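Local coordinates for penicillin-binding protein 2 (Pbp2) (PDB 5LP5) that probably cross-links peptidoglycan as a penicillin-binding transpeptidase of cell-wall elongation, helping to set cell shape, and forms a complex with MreC, at residues Thr331-Pro336 / Tyr372-Glu377; Phe346-Lys351 / Val367-Tyr372; Ile327-Thr332 / Asn358-Ile363; Met315-Ser320 / Lys385-Val390. All coordinates share one frame; numbering follows the deposited sequence.

Overall arrangement
All four contacts lie within the transpeptidase domain, on the same side of the chain's centre. Contact 4 pairs helix 314-324 with helix 380-389 and closes the longest loop, with the other three nested inside it. Contact 1 joins strand 333-334 to helix 369-377; contact 2, nested within its loop, brings the end of strand 345-347 to the same helix, sharing Tyr372, about 9 Å between centres. Contact 3 sets the loop after helix 314-324 on helix 359-364, overlaps contact 1 at Thr331 and Thr332, and crosses contact 2 along the chain. Contact 4 is buried and nearer the chain's centre, its centre about 15 to 19 Å from theirs. Together they pack this side around helices 314-324, which begins at the probable SxxK lysine, and 369-377.

Contact 1. Residues Thr331-Pro336 / Tyr372-Glu377; sequences TTIPTP and YKFGLE
Helix 369-377 of the transpeptidase domain packs here against one strand of a small two-stranded antiparallel sheet, strand 333-334 paired with 356-357. Ile333 carries the apolar half of the contact. Its CD1 is the meeting point, 3.5 Å from Phe374 CE2 and 3.6 Å from Lys373 CD, so the branch tip wedges between the ring and the aliphatic part of the lysine. CG1 of Ile333 takes the crowded position between the backbone N and the carbonyl carbon (chi1 65°) and chi2 is anti, which sends CD1 out toward the helix; CG2 trails behind, 4.1 Å from Phe374 CZ. The phenyl ring meets this isoleucine obliquely, whereas Thr331 CG2 comes at the ring edge, near its plane, 3.9 Å from CZ. The methyl points to the ring because it stands anti to the backbone N, leaving OG1 turned to the amide of Thr328. The polar link is made by Lys373, which is extended beyond CG, passes the ring of Pro334 at about a right angle and donates from NZ to Pro334 O over 2.6 Å.

Further out, Leu325 and Ile327 also touch Phe374. Strand 333-334 is held in place by backbone hydrogen bonds between Ile333 and Ser357, and by Thr335, which bonds to Ser357 through OG1. The Pro334 carbonyl so positioned is met by Lys373 NZ in its own plane, at a C=O...N angle of 148°.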
loop_
_atom_site.group_PDB
_atom_site.type_symbol
_atom_site.label_atom_id
_atom_site.label_comp_id
_atom_site.label_asym_id
_atom_site.label_seq_id
_atom_site.Cartn_x
_atom_site.Cartn_y
_atom_site.Cartn_z
ATOM N N THR A 331 -43.547 43.984 6.423
ATOM C CA THR A 331 -44.965 43.689 6.506
ATOM C C THR A 331 -45.230 42.882 7.763
ATOM O O THR A 331 -44.762 41.744 7.916
ATOM C CB THR A 331 -45.428 42.910 5.284
ATOM O OG1 THR A 331 -45.022 43.625 4.101
ATOM C CG2 THR A 331 -46.939 42.707 5.318
ATOM N N THR A 332 -45.954 43.506 8.679
ATOM C CA THR A 332 -46.236 42.917 9.973
ATOM C C THR A 332 -47.693 42.467 9.972
ATOM O O THR A 332 -48.570 43.184 9.480
ATOM C CB THR A 332 -46.005 43.945 11.104
ATOM O OG1 THR A 332 -44.763 44.628 10.899
ATOM C CG2 THR A 332 -45.995 43.265 12.470
ATOM N N ILE A 333 -47.949 41.273 10.500
ATOM C CA ILE A 333 -49.320 40.761 10.620
ATOM C C ILE A 333 -49.510 40.048 11.960
ATOM O O ILE A 333 -48.539 39.608 12.569
ATOM C CB ILE A 333 -49.679 39.802 9.463
ATOM C CG1 ILE A 333 -48.812 38.527 9.518
ATOM C CG2 ILE A 333 -49.525 40.512 8.121
ATOM C CD1 ILE A 333 -49.155 37.477 8.474
ATOM N N PRO A 334 -50.761 39.944 12.429
ATOM C CA PRO A 334 -51.036 39.265 13.706
ATOM C C PRO A 334 -50.802 37.741 13.677
ATOM O O PRO A 334 -51.223 37.060 12.752
ATOM C CB PRO A 334 -52.509 39.605 13.991
ATOM C CG PRO A 334 -53.082 40.061 12.693
ATOM C CD PRO A 334 -51.954 40.612 11.875
ATOM N N THR A 335 -50.133 37.229 14.704
ATOM C CA THR A 335 -49.710 35.832 14.749
ATOM C C THR A 335 -50.234 35.125 16.000
ATOM O O THR A 335 -49.535 35.030 17.013
ATOM C CB THR A 335 -48.175 35.728 14.694
ATOM O OG1 THR A 335 -47.711 36.317 13.474
ATOM C CG2 THR A 335 -47.703 34.274 14.735
ATOM N N PRO A 336 -51.471 34.625 15.931
ATOM C CA PRO A 336 -52.080 33.869 17.022
ATOM C C PRO A 336 -51.549 32.440 17.117
ATOM O O PRO A 336 -50.773 32.012 16.249
ATOM C CB PRO A 336 -53.561 33.855 16.653
ATOM C CG PRO A 336 -53.579 33.997 15.177
ATOM C CD PRO A 336 -52.415 34.869 14.830
ATOM N N TYR A 372 -48.080 30.268 7.173
ATOM C CA TYR A 372 -49.429 29.774 6.904
ATOM C C TYR A 372 -50.266 30.828 6.158
ATOM O O TYR A 372 -50.920 30.532 5.156
ATOM C CB TYR A 372 -50.152 29.370 8.200
ATOM C CG TYR A 372 -49.655 28.099 8.881
ATOM C CD1 TYR A 372 -49.224 26.995 8.141
ATOM C CD2 TYR A 372 -49.658 27.991 10.272
ATOM C CE1 TYR A 372 -48.780 25.842 8.768
ATOM C CE2 TYR A 372 -49.223 26.838 10.903
ATOM C CZ TYR A 372 -48.787 25.768 10.147
ATOM O OH TYR A 372 -48.348 24.629 10.774
ATOM N N LYS A 373 -50.236 32.062 6.649
ATOM C CA LYS A 373 -51.091 33.124 6.113
ATOM C C LYS A 373 -50.732 33.517 4.685
ATOM O O LYS A 373 -51.607 33.539 3.817
ATOM C CB LYS A 373 -51.069 34.355 7.023
ATOM C CG LYS A 373 -52.088 34.262 8.144
ATOM C CD LYS A 373 -52.100 35.541 8.954
ATOM C CE LYS A 373 -53.060 35.470 10.129
ATOM N NZ LYS A 373 -53.030 36.718 10.948
ATOM N N PHE A 374 -49.463 33.834 4.437
ATOM C CA PHE A 374 -49.050 34.225 3.083
ATOM C C PHE A 374 -49.054 33.019 2.140
ATOM O O PHE A 374 -49.126 33.181 0.917
ATOM C CB PHE A 374 -47.684 34.926 3.087
ATOM C CG PHE A 374 -47.729 36.330 3.643
ATOM C CD1 PHE A 374 -48.204 37.392 2.878
ATOM C CD2 PHE A 374 -47.300 36.592 4.946
ATOM C CE1 PHE A 374 -48.253 38.685 3.405
ATOM C CE2 PHE A 374 -47.335 37.881 5.471
ATOM C CZ PHE A 374 -47.811 38.931 4.701
ATOM N N GLY A 375 -48.993 31.819 2.721
ATOM C CA GLY A 375 -49.072 30.571 1.966
ATOM C C GLY A 375 -50.426 30.399 1.304
ATOM O O GLY A 375 -50.533 29.773 0.245
ATOM N N LEU A 376 -51.461 30.952 1.940
ATOM C CA LEU A 376 -52.810 31.004 1.357
ATOM C C LEU A 376 -52.829 31.786 0.034
ATOM O O LEU A 376 -53.566 31.444 -0.899
ATOM C CB LEU A 376 -53.802 31.642 2.343
ATOM C CG LEU A 376 -54.075 30.860 3.627
ATOM C CD1 LEU A 376 -54.772 31.732 4.657
ATOM C CD2 LEU A 376 -54.892 29.614 3.335
ATOM N N GLU A 377 -52.002 32.827 -0.031
ATOM C CA GLU A 377 -52.004 33.768 -1.149
ATOM C C GLU A 377 -50.965 33.443 -2.258
ATOM O O GLU A 377 -50.971 34.075 -3.322
ATOM C CB GLU A 377 -51.821 35.203 -0.602
ATOM C CG GLU A 377 -52.843 35.598 0.481
ATOM C CD GLU A 377 -52.587 36.965 1.138
ATOM O OE1 GLU A 377 -51.753 37.756 0.630
ATOM O OE2 GLU A 377 -53.229 37.256 2.178
#

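Contact 2. Residues Phe346-Lys351 / Val367-Tyr372; sequences FRDWKK and VDVYFY
Asp348 OD2 accepts the backbone N-H of Asp368 at 3.1 Å, a fairly straight bond (159° at the hydrogen) that arrives from above the carboxylate plane. The other oxygen turns back on its own chain: Asp348 OD1 takes Lys350 N at 3.2 Å through its anti lone pair, forming an Asx turn. One carboxylate thus shapes the loop after strand 345-347 and grips the chain just ahead of helix 369-377. A second polar link runs from Tyr372 OH to Arg347 O, 3.1 Å, with the hydroxyl above the carbonyl plane.

Asp348 OD1 and Asp368 OD2 come within 4.4 Å of each other, a like-charge proximity probably eased by the salt bridge that the second aspartate makes to Lys314. Since Lys314 fits the lysine of an SxxK motif and Asp368 probably takes the third place of the SxN motif, which is SxD here, this contact probably borders the active site. Asp368 OD2 also lies in plane at the edge of the Trp349 indole, 3.6 Å from CD1.

The Tyr372 ring is sandwiched: Asp368 O lies over one face toward the rim, and Phe346 CB sits over the centre of the other, 3.9 Å from the centroid. The Phe346 ring then presents its edge to that face, planes at 55°. Around this core, Ile339 of strand 338-340 touches Val369 and Tyr372, while Phe371 leans on Lys314 and Val317 of helix 314-324.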
loop_
_atom_site.group_PDB
_atom_site.type_symbol
_atom_site.label_atom_id
_atom_site.label_comp_id
_atom_site.label_asym_id
_atom_site.label_seq_id
_atom_site.Cartn_x
_atom_site.Cartn_y
_atom_site.Cartn_z
ATOM N N PHE A 346 -54.609 24.995 11.438
ATOM C CA PHE A 346 -53.164 24.832 11.249
ATOM C C PHE A 346 -52.389 25.486 12.394
ATOM O O PHE A 346 -52.322 26.720 12.522
ATOM C CB PHE A 346 -52.735 25.402 9.902
ATOM C CG PHE A 346 -53.320 24.672 8.733
ATOM C CD1 PHE A 346 -54.605 24.963 8.297
ATOM C CD2 PHE A 346 -52.602 23.681 8.085
ATOM C CE1 PHE A 346 -55.160 24.290 7.228
ATOM C CE2 PHE A 346 -53.153 23.001 7.015
ATOM C CZ PHE A 346 -54.435 23.306 6.587
ATOM N N ARG A 347 -51.789 24.635 13.218
ATOM C CA ARG A 347 -51.298 25.044 14.522
ATOM C C ARG A 347 -49.831 25.482 14.502
ATOM O O ARG A 347 -49.014 24.923 13.769
ATOM C CB ARG A 347 -51.495 23.894 15.505
ATOM C CG ARG A 347 -52.928 23.391 15.531
ATOM C CD ARG A 347 -53.091 22.214 16.475
ATOM N NE ARG A 347 -54.489 22.075 16.858
ATOM C CZ ARG A 347 -55.080 22.764 17.831
ATOM N NH1 ARG A 347 -54.407 23.650 18.557
ATOM N NH2 ARG A 347 -56.357 22.562 18.085
ATOM N N ASP A 348 -49.533 26.502 15.312
ATOM C CA ASP A 348 -48.173 27.008 15.534
ATOM C C ASP A 348 -47.503 26.154 16.601
ATOM O O ASP A 348 -48.177 25.587 17.456
ATOM C CB ASP A 348 -48.213 28.485 15.963
ATOM C CG ASP A 348 -46.842 29.117 16.048
ATOM O OD1 ASP A 348 -46.041 28.695 16.919
ATOM O OD2 ASP A 348 -46.584 30.051 15.248
ATOM N N TRP A 349 -46.181 26.051 16.541
ATOM C CA TRP A 349 -45.466 25.059 17.351
ATOM C C TRP A 349 -45.631 25.271 18.863
ATOM O O TRP A 349 -45.616 24.300 19.622
ATOM C CB TRP A 349 -43.976 24.961 16.960
ATOM C CG TRP A 349 -43.218 26.239 17.155
ATOM C CD1 TRP A 349 -43.137 27.285 16.284
ATOM C CD2 TRP A 349 -42.438 26.608 18.298
ATOM N NE1 TRP A 349 -42.365 28.281 16.813
ATOM C CE2 TRP A 349 -41.931 27.897 18.053
ATOM C CE3 TRP A 349 -42.135 25.980 19.514
ATOM C CZ2 TRP A 349 -41.123 28.573 18.980
ATOM C CZ3 TRP A 349 -41.323 26.650 20.436
ATOM C CH2 TRP A 349 -40.835 27.931 20.164
ATOM N N LYS A 350 -45.788 26.514 19.315
ATOM C CA LYS A 350 -46.081 26.724 20.734
ATOM C C LYS A 350 -47.414 27.382 20.963
ATOM O O LYS A 350 -47.715 28.416 20.373
ATOM C CB LYS A 350 -44.993 27.509 21.468
ATOM C CG LYS A 350 -45.044 27.290 22.982
ATOM C CD LYS A 350 -44.619 25.872 23.380
ATOM C CE LYS A 350 -44.866 25.605 24.856
ATOM N NZ LYS A 350 -44.022 24.499 25.389
ATOM N N LYS A 351 -48.188 26.714 21.825
ATOM C CA LYS A 351 -49.477 27.132 22.379
ATOM C C LYS A 351 -49.734 28.655 22.401
ATOM O O LYS A 351 -50.754 29.155 21.896
ATOM C CB LYS A 351 -49.539 26.565 23.819
ATOM C CG LYS A 351 -50.891 26.560 24.509
ATOM C CD LYS A 351 -50.736 26.156 25.970
ATOM C CE LYS A 351 -52.075 26.054 26.688
ATOM N NZ LYS A 351 -51.898 25.922 28.160
ATOM N N VAL A 367 -41.512 31.035 13.633
ATOM C CA VAL A 367 -42.968 31.203 13.696
ATOM C C VAL A 367 -43.643 30.560 12.487
ATOM O O VAL A 367 -43.186 30.716 11.353
ATOM C CB VAL A 367 -43.383 32.687 13.747
ATOM C CG1 VAL A 367 -44.894 32.836 13.732
ATOM C CG2 VAL A 367 -42.827 33.351 14.981
ATOM N N ASP A 368 -44.746 29.856 12.743
ATOM C CA ASP A 368 -45.414 29.064 11.721
ATOM C C ASP A 368 -46.500 29.863 10.992
ATOM O O ASP A 368 -46.626 29.756 9.767
ATOM C CB ASP A 368 -45.996 27.790 12.344
ATOM C CG ASP A 368 -44.914 26.762 12.738
ATOM O OD1 ASP A 368 -43.817 26.752 12.152
ATOM O OD2 ASP A 368 -45.151 25.936 13.634
ATOM N N VAL A 369 -47.270 30.665 11.729
ATOM C CA VAL A 369 -48.474 31.298 11.156
ATOM C C VAL A 369 -48.194 32.344 10.075
ATOM O O VAL A 369 -48.969 32.464 9.127
ATOM C CB VAL A 369 -49.397 31.894 12.250
ATOM C CG1 VAL A 369 -50.510 32.736 11.634
ATOM C CG2 VAL A 369 -50.008 30.773 13.079
ATOM N N TYR A 370 -47.101 33.094 10.208
ATOM C CA TYR A 370 -46.729 34.063 9.177
ATOM C C TYR A 370 -46.718 33.382 7.805
ATOM O O TYR A 370 -47.203 33.940 6.817
ATOM C CB TYR A 370 -45.357 34.668 9.483
ATOM C CG TYR A 370 -44.816 35.608 8.418
ATOM C CD1 TYR A 370 -45.114 36.968 8.441
ATOM C CD2 TYR A 370 -44.002 35.137 7.394
ATOM C CE1 TYR A 370 -44.597 37.838 7.486
ATOM C CE2 TYR A 370 -43.479 35.991 6.430
ATOM C CZ TYR A 370 -43.773 37.343 6.477
ATOM O OH TYR A 370 -43.261 38.203 5.517
ATOM N N PHE A 371 -46.171 32.163 7.776
ATOM C CA PHE A 371 -46.016 31.378 6.549
ATOM C C PHE A 371 -47.311 30.692 6.181
ATOM O O PHE A 371 -47.618 30.555 5.005
ATOM C CB PHE A 371 -44.869 30.360 6.686
ATOM C CG PHE A 371 -43.533 31.003 6.961
ATOM C CD1 PHE A 371 -42.794 31.568 5.929
ATOM C CD2 PHE A 371 -43.033 31.074 8.247
ATOM C CE1 PHE A 371 -41.582 32.178 6.174
ATOM C CE2 PHE A 371 -41.826 31.685 8.492
ATOM C CZ PHE A 371 -41.101 32.242 7.458
ATOM N N TYR A 372 -48.080 30.268 7.173
ATOM C CA TYR A 372 -49.429 29.774 6.904
ATOM C C TYR A 372 -50.266 30.828 6.158
ATOM O O TYR A 372 -50.920 30.532 5.156
ATOM C CB TYR A 372 -50.152 29.370 8.200
ATOM C CG TYR A 372 -49.655 28.099 8.881
ATOM C CD1 TYR A 372 -49.224 26.995 8.141
ATOM C CD2 TYR A 372 -49.658 27.991 10.272
ATOM C CE1 TYR A 372 -48.780 25.842 8.768
ATOM C CE2 TYR A 372 -49.223 26.838 10.903
ATOM C CZ TYR A 372 -48.787 25.768 10.147
ATOM O OH TYR A 372 -48.348 24.629 10.774
#

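Contact 3. Residues Ile327-Thr332 / Asn358-Ile363; sequences ITENTT and NLYKAI
The Tyr360 ring is met obliquely by both turn residues at its CE2 corner. Glu329 CG lies 3.5 Å from CE2, and Asn330 OD1 comes to 3.6 Å from the same atom. All three side chains run alongside one another; the Asn330 amide is only 21° from the ring plane, while the Glu329 carboxylate is turned 59° from it. Glu329, bent at chi2, lays its methylene groups along the phenol and sends OE1 on to a salt bridge with Lys480.

Behind this, a type I turn from Thr328 to Thr331 meets the start of helix 359-364. Glu329 O accepts Leu359 N at 3.2 Å, so the turn takes up an N-H of the helix's first turn. Asn358 is the N-cap: its OD1 receives Lys361 N at 2.7 Å, nearly along the C=O axis, and its CA makes a CH...O contact with Thr331 O at 3.4 Å. Just past the turn, Thr332 OG1 donates back to Asn330 O (2.8 Å).

The result joins the loop after helix 314-324 to helix 359-364. Leu359 packs on Leu322 of helix 314-324, Tyr370 of helix 369-377 and Leu484 of helix 475-493, and Tyr360 rests on Val486 and Glu490 of that last helix.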
loop_
_atom_site.group_PDB
_atom_site.type_symbol
_atom_site.label_atom_id
_atom_site.label_comp_id
_atom_site.label_asym_id
_atom_site.label_seq_id
_atom_site.Cartn_x
_atom_site.Cartn_y
_atom_site.Cartn_z
ATOM N N ILE A 327 -45.586 42.687 -1.005
ATOM C CA ILE A 327 -45.257 42.822 0.422
ATOM C C ILE A 327 -43.752 43.037 0.634
ATOM O O ILE A 327 -42.977 43.040 -0.325
ATOM C CB ILE A 327 -45.754 41.605 1.246
ATOM C CG1 ILE A 327 -45.313 40.274 0.615
ATOM C CG2 ILE A 327 -47.272 41.649 1.394
ATOM C CD1 ILE A 327 -44.150 39.617 1.312
ATOM N N THR A 328 -43.350 43.258 1.885
ATOM C CA THR A 328 -41.937 43.456 2.231
ATOM C C THR A 328 -41.549 42.753 3.535
ATOM O O THR A 328 -42.389 42.218 4.278
ATOM C CB THR A 328 -41.561 44.943 2.400
ATOM O OG1 THR A 328 -42.247 45.481 3.539
ATOM C CG2 THR A 328 -41.901 45.741 1.154
ATOM N N GLU A 329 -40.246 42.770 3.792
ATOM C CA GLU A 329 -39.669 42.204 5.002
ATOM C C GLU A 329 -40.302 42.787 6.253
ATOM O O GLU A 329 -40.355 42.118 7.274
ATOM C CB GLU A 329 -38.132 42.361 5.019
ATOM C CG GLU A 329 -37.567 43.767 4.825
ATOM C CD GLU A 329 -37.292 44.119 3.368
ATOM O OE1 GLU A 329 -38.003 43.619 2.468
ATOM O OE2 GLU A 329 -36.382 44.923 3.121
ATOM N N ASN A 330 -40.819 44.008 6.154
ATOM C CA ASN A 330 -41.400 44.711 7.305
ATOM C C ASN A 330 -42.909 44.565 7.434
ATOM O O ASN A 330 -43.488 44.992 8.434
ATOM C CB ASN A 330 -41.074 46.189 7.216
ATOM C CG ASN A 330 -39.619 46.432 6.961
ATOM O OD1 ASN A 330 -38.784 46.098 7.789
ATOM N ND2 ASN A 330 -39.304 47.007 5.811
ATOM N N THR A 331 -43.547 43.984 6.423
ATOM C CA THR A 331 -44.965 43.689 6.506
ATOM C C THR A 331 -45.230 42.882 7.763
ATOM O O THR A 331 -44.762 41.744 7.916
ATOM C CB THR A 331 -45.428 42.910 5.284
ATOM O OG1 THR A 331 -45.022 43.625 4.101
ATOM C CG2 THR A 331 -46.939 42.707 5.318
ATOM N N THR A 332 -45.954 43.506 8.679
ATOM C CA THR A 332 -46.236 42.917 9.973
ATOM C C THR A 332 -47.693 42.467 9.972
ATOM O O THR A 332 -48.570 43.184 9.480
ATOM C CB THR A 332 -46.005 43.945 11.104
ATOM O OG1 THR A 332 -44.763 44.628 10.899
ATOM C CG2 THR A 332 -45.995 43.265 12.470
ATOM N N ASN A 358 -43.230 40.258 11.767
ATOM C CA ASN A 358 -42.841 40.509 10.376
ATOM C C ASN A 358 -41.993 39.326 9.888
ATOM O O ASN A 358 -41.923 38.290 10.558
ATOM C CB ASN A 358 -42.058 41.825 10.288
ATOM C CG ASN A 358 -40.887 41.874 11.256
ATOM O OD1 ASN A 358 -40.210 40.871 11.480
ATOM N ND2 ASN A 358 -40.655 43.043 11.847
ATOM N N LEU A 359 -41.344 39.479 8.736
ATOM C CA LEU A 359 -40.418 38.445 8.228
ATOM C C LEU A 359 -39.232 38.193 9.186
ATOM O O LEU A 359 -38.985 37.054 9.591
ATOM C CB LEU A 359 -39.901 38.807 6.824
ATOM C CG LEU A 359 -39.542 37.639 5.881
ATOM C CD1 LEU A 359 -39.240 38.129 4.471
ATOM C CD2 LEU A 359 -38.377 36.806 6.368
ATOM N N TYR A 360 -38.516 39.259 9.549
ATOM C CA TYR A 360 -37.374 39.169 10.485
ATOM C C TYR A 360 -37.747 38.345 11.726
ATOM O O TYR A 360 -36.995 37.464 12.156
ATOM C CB TYR A 360 -36.871 40.559 10.948
ATOM C CG TYR A 360 -36.302 41.492 9.872
ATOM C CD1 TYR A 360 -34.938 41.551 9.610
ATOM C CD2 TYR A 360 -37.133 42.345 9.152
ATOM C CE1 TYR A 360 -34.431 42.405 8.643
ATOM C CE2 TYR A 360 -36.631 43.201 8.190
ATOM C CZ TYR A 360 -35.284 43.225 7.940
ATOM O OH TYR A 360 -34.799 44.073 6.975
ATOM N N LYS A 361 -38.915 38.634 12.291
ATOM C CA LYS A 361 -39.334 38.022 13.551
ATOM C C LYS A 361 -39.823 36.581 13.361
ATOM O O LYS A 361 -39.642 35.725 14.244
ATOM C CB LYS A 361 -40.423 38.866 14.224
ATOM C CG LYS A 361 -40.712 38.434 15.665
ATOM C CD LYS A 361 -41.846 39.213 16.297
ATOM C CE LYS A 361 -42.547 38.340 17.332
ATOM N NZ LYS A 361 -43.813 38.904 17.859
ATOM N N ALA A 362 -40.441 36.322 12.211
ATOM C CA ALA A 362 -40.934 34.980 11.880
ATOM C C ALA A 362 -39.782 33.984 11.700
ATOM O O ALA A 362 -39.885 32.806 12.078
ATOM C CB ALA A 362 -41.807 35.026 10.628
ATOM N N ILE A 363 -38.698 34.475 11.105
ATOM C CA ILE A 363 -37.462 33.721 11.001
ATOM C C ILE A 363 -36.886 33.518 12.398
ATOM O O ILE A 363 -36.617 32.378 12.821
ATOM C CB ILE A 363 -36.410 34.460 10.142
ATOM C CG1 ILE A 363 -36.859 34.551 8.677
ATOM C CG2 ILE A 363 -35.069 33.740 10.252
ATOM C CD1 ILE A 363 -35.880 35.259 7.759
#

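Contact 4. Residues Met315-Ser320 / Lys385-Val390; sequences MGVGLS and KTLREV
The axes of helix segments 315-320 and 385-389 pass 8.7 Å apart and cross at 131°, oblique and closer to antiparallel than parallel, with Gly316 facing Leu387 and Ser320 facing Thr386. Thr386 makes the most extensive contact. Its CG2, anti to the backbone N, sits between Gly316 and Ser320, which are one turn apart on helix 314-324, 3.3 Å from Gly316 O and 3.6 Å from Ser320 CB. Gly316 presents bare backbone where Leu387 CD2 and Val390 CG2 close in.

The other branch of Thr386 is polar. OG1, beside the backbone N, lies 3.1 Å from Ser320 OG in a weak hydrogen bond that either hydroxyl could donate; the serine OG reaches it by standing anti to its own backbone N (chi1 -165°). Thr386 OG1 also has a weak bond to Glu323 OE1, so a carboxylate of the same helix 314-324 lies beside the hydroxyl pair.

Apolar contacts complete the interface. Val317 CG2 and Leu387 CD2 lie side by side at 4.1 Å, and Leu319 CD2 approaches Val390 CG1 at 4.4 Å, just where helix 380-389 gives out.

Other parts of the domain close in around the pair. Tyr447 of helix 441-453 touches Val390 and bonds through its OH to Gly316 N, Leu484 of helix 475-493 packs on Met315 and Leu319, and Val317 also meets Phe371 of helix 369-377. Helix 314-324, which begins at the probable SxxK lysine, is touched by helix 359-364 as well, through Ile363 on Met315.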
loop_
_atom_site.group_PDB
_atom_site.type_symbol
_atom_site.label_atom_id
_atom_site.label_comp_id
_atom_site.label_asym_id
_atom_site.label_seq_id
_atom_site.Cartn_x
_atom_site.Cartn_y
_atom_site.Cartn_z
ATOM N N MET A 315 -36.495 30.790 5.225
ATOM C CA MET A 315 -35.931 31.938 4.521
ATOM C C MET A 315 -36.011 31.771 2.984
ATOM O O MET A 315 -36.062 32.761 2.239
ATOM C CB MET A 315 -34.512 32.306 5.027
ATOM C CG MET A 315 -33.484 31.187 5.243
ATOM S SD MET A 315 -33.458 30.269 6.812
ATOM C CE MET A 315 -33.733 31.606 7.944
ATOM N N GLY A 316 -36.055 30.528 2.516
ATOM C CA GLY A 316 -36.333 30.256 1.103
ATOM C C GLY A 316 -37.782 30.538 0.741
ATOM O O GLY A 316 -38.073 31.083 -0.325
ATOM N N VAL A 317 -38.680 30.166 1.649
ATOM C CA VAL A 317 -40.122 30.412 1.506
ATOM C C VAL A 317 -40.417 31.923 1.537
ATOM O O VAL A 317 -41.095 32.465 0.666
ATOM C CB VAL A 317 -40.917 29.713 2.646
ATOM C CG1 VAL A 317 -42.404 30.004 2.544
ATOM C CG2 VAL A 317 -40.681 28.210 2.641
ATOM N N GLY A 318 -39.900 32.586 2.564
ATOM C CA GLY A 318 -40.003 34.030 2.685
ATOM C C GLY A 318 -39.510 34.723 1.435
ATOM O O GLY A 318 -40.152 35.650 0.949
ATOM N N LEU A 319 -38.381 34.267 0.896
ATOM C CA LEU A 319 -37.829 34.876 -0.310
ATOM C C LEU A 319 -38.816 34.796 -1.479
ATOM O O LEU A 319 -38.881 35.708 -2.308
ATOM C CB LEU A 319 -36.481 34.246 -0.678
ATOM C CG LEU A 319 -35.847 34.760 -1.978
ATOM C CD1 LEU A 319 -35.490 36.230 -1.875
ATOM C CD2 LEU A 319 -34.629 33.936 -2.367
ATOM N N SER A 320 -39.578 33.713 -1.540
ATOM C CA SER A 320 -40.608 33.565 -2.558
ATOM C C SER A 320 -41.769 34.542 -2.338
ATOM O O SER A 320 -42.288 35.116 -3.296
ATOM C CB SER A 320 -41.151 32.136 -2.564
ATOM O OG SER A 320 -41.894 31.879 -3.752
ATOM N N LYS A 385 -40.924 26.847 -7.290
ATOM C CA LYS A 385 -39.867 27.371 -8.143
ATOM C C LYS A 385 -38.752 28.011 -7.312
ATOM O O LYS A 385 -37.581 27.731 -7.516
ATOM C CB LYS A 385 -40.419 28.387 -9.151
ATOM C CG LYS A 385 -39.370 28.836 -10.169
ATOM C CD LYS A 385 -39.968 29.580 -11.344
ATOM C CE LYS A 385 -38.929 29.832 -12.424
ATOM N NZ LYS A 385 -39.556 30.509 -13.596
ATOM N N THR A 386 -39.118 28.877 -6.383
ATOM C CA THR A 386 -38.133 29.533 -5.525
ATOM C C THR A 386 -37.348 28.495 -4.694
ATOM O O THR A 386 -36.112 28.517 -4.676
ATOM C CB THR A 386 -38.801 30.613 -4.630
ATOM O OG1 THR A 386 -39.272 31.697 -5.447
ATOM C CG2 THR A 386 -37.837 31.178 -3.619
ATOM N N LEU A 387 -38.049 27.578 -4.029
ATOM C CA LEU A 387 -37.389 26.516 -3.254
ATOM C C LEU A 387 -36.414 25.677 -4.099
ATOM O O LEU A 387 -35.334 25.323 -3.646
ATOM C CB LEU A 387 -38.430 25.584 -2.630
ATOM C CG LEU A 387 -39.272 26.164 -1.504
ATOM C CD1 LEU A 387 -40.560 25.379 -1.304
ATOM C CD2 LEU A 387 -38.462 26.204 -0.216
ATOM N N ARG A 388 -36.815 25.341 -5.319
ATOM C CA ARG A 388 -35.989 24.552 -6.236
ATOM C C ARG A 388 -34.844 25.375 -6.807
ATOM O O ARG A 388 -33.815 24.835 -7.186
ATOM C CB ARG A 388 -36.836 24.006 -7.386
ATOM C CG ARG A 388 -37.668 22.766 -7.033
ATOM C CD ARG A 388 -38.413 22.185 -8.236
ATOM N NE ARG A 388 -37.464 21.744 -9.262
ATOM C CZ ARG A 388 -37.015 20.496 -9.445
ATOM N NH1 ARG A 388 -37.444 19.488 -8.695
ATOM N NH2 ARG A 388 -36.120 20.259 -10.404
ATOM N N GLU A 389 -35.024 26.682 -6.880
ATOM C CA GLU A 389 -33.949 27.572 -7.302
ATOM C C GLU A 389 -32.864 27.688 -6.253
ATOM O O GLU A 389 -31.708 27.861 -6.612
ATOM C CB GLU A 389 -34.484 28.969 -7.619
ATOM C CG GLU A 389 -35.131 29.085 -8.983
ATOM C CD GLU A 389 -35.849 30.410 -9.197
ATOM O OE1 GLU A 389 -35.800 31.279 -8.293
ATOM O OE2 GLU A 389 -36.459 30.577 -10.286
ATOM N N VAL A 390 -33.233 27.621 -4.973
ATOM C CA VAL A 390 -32.251 27.664 -3.873
ATOM C C VAL A 390 -31.673 26.282 -3.518
ATOM O O VAL A 390 -31.021 26.139 -2.472
ATOM C CB VAL A 390 -32.792 28.354 -2.586
ATOM C CG1 VAL A 390 -33.281 29.760 -2.893
ATOM C CG2 VAL A 390 -33.895 27.552 -1.914
#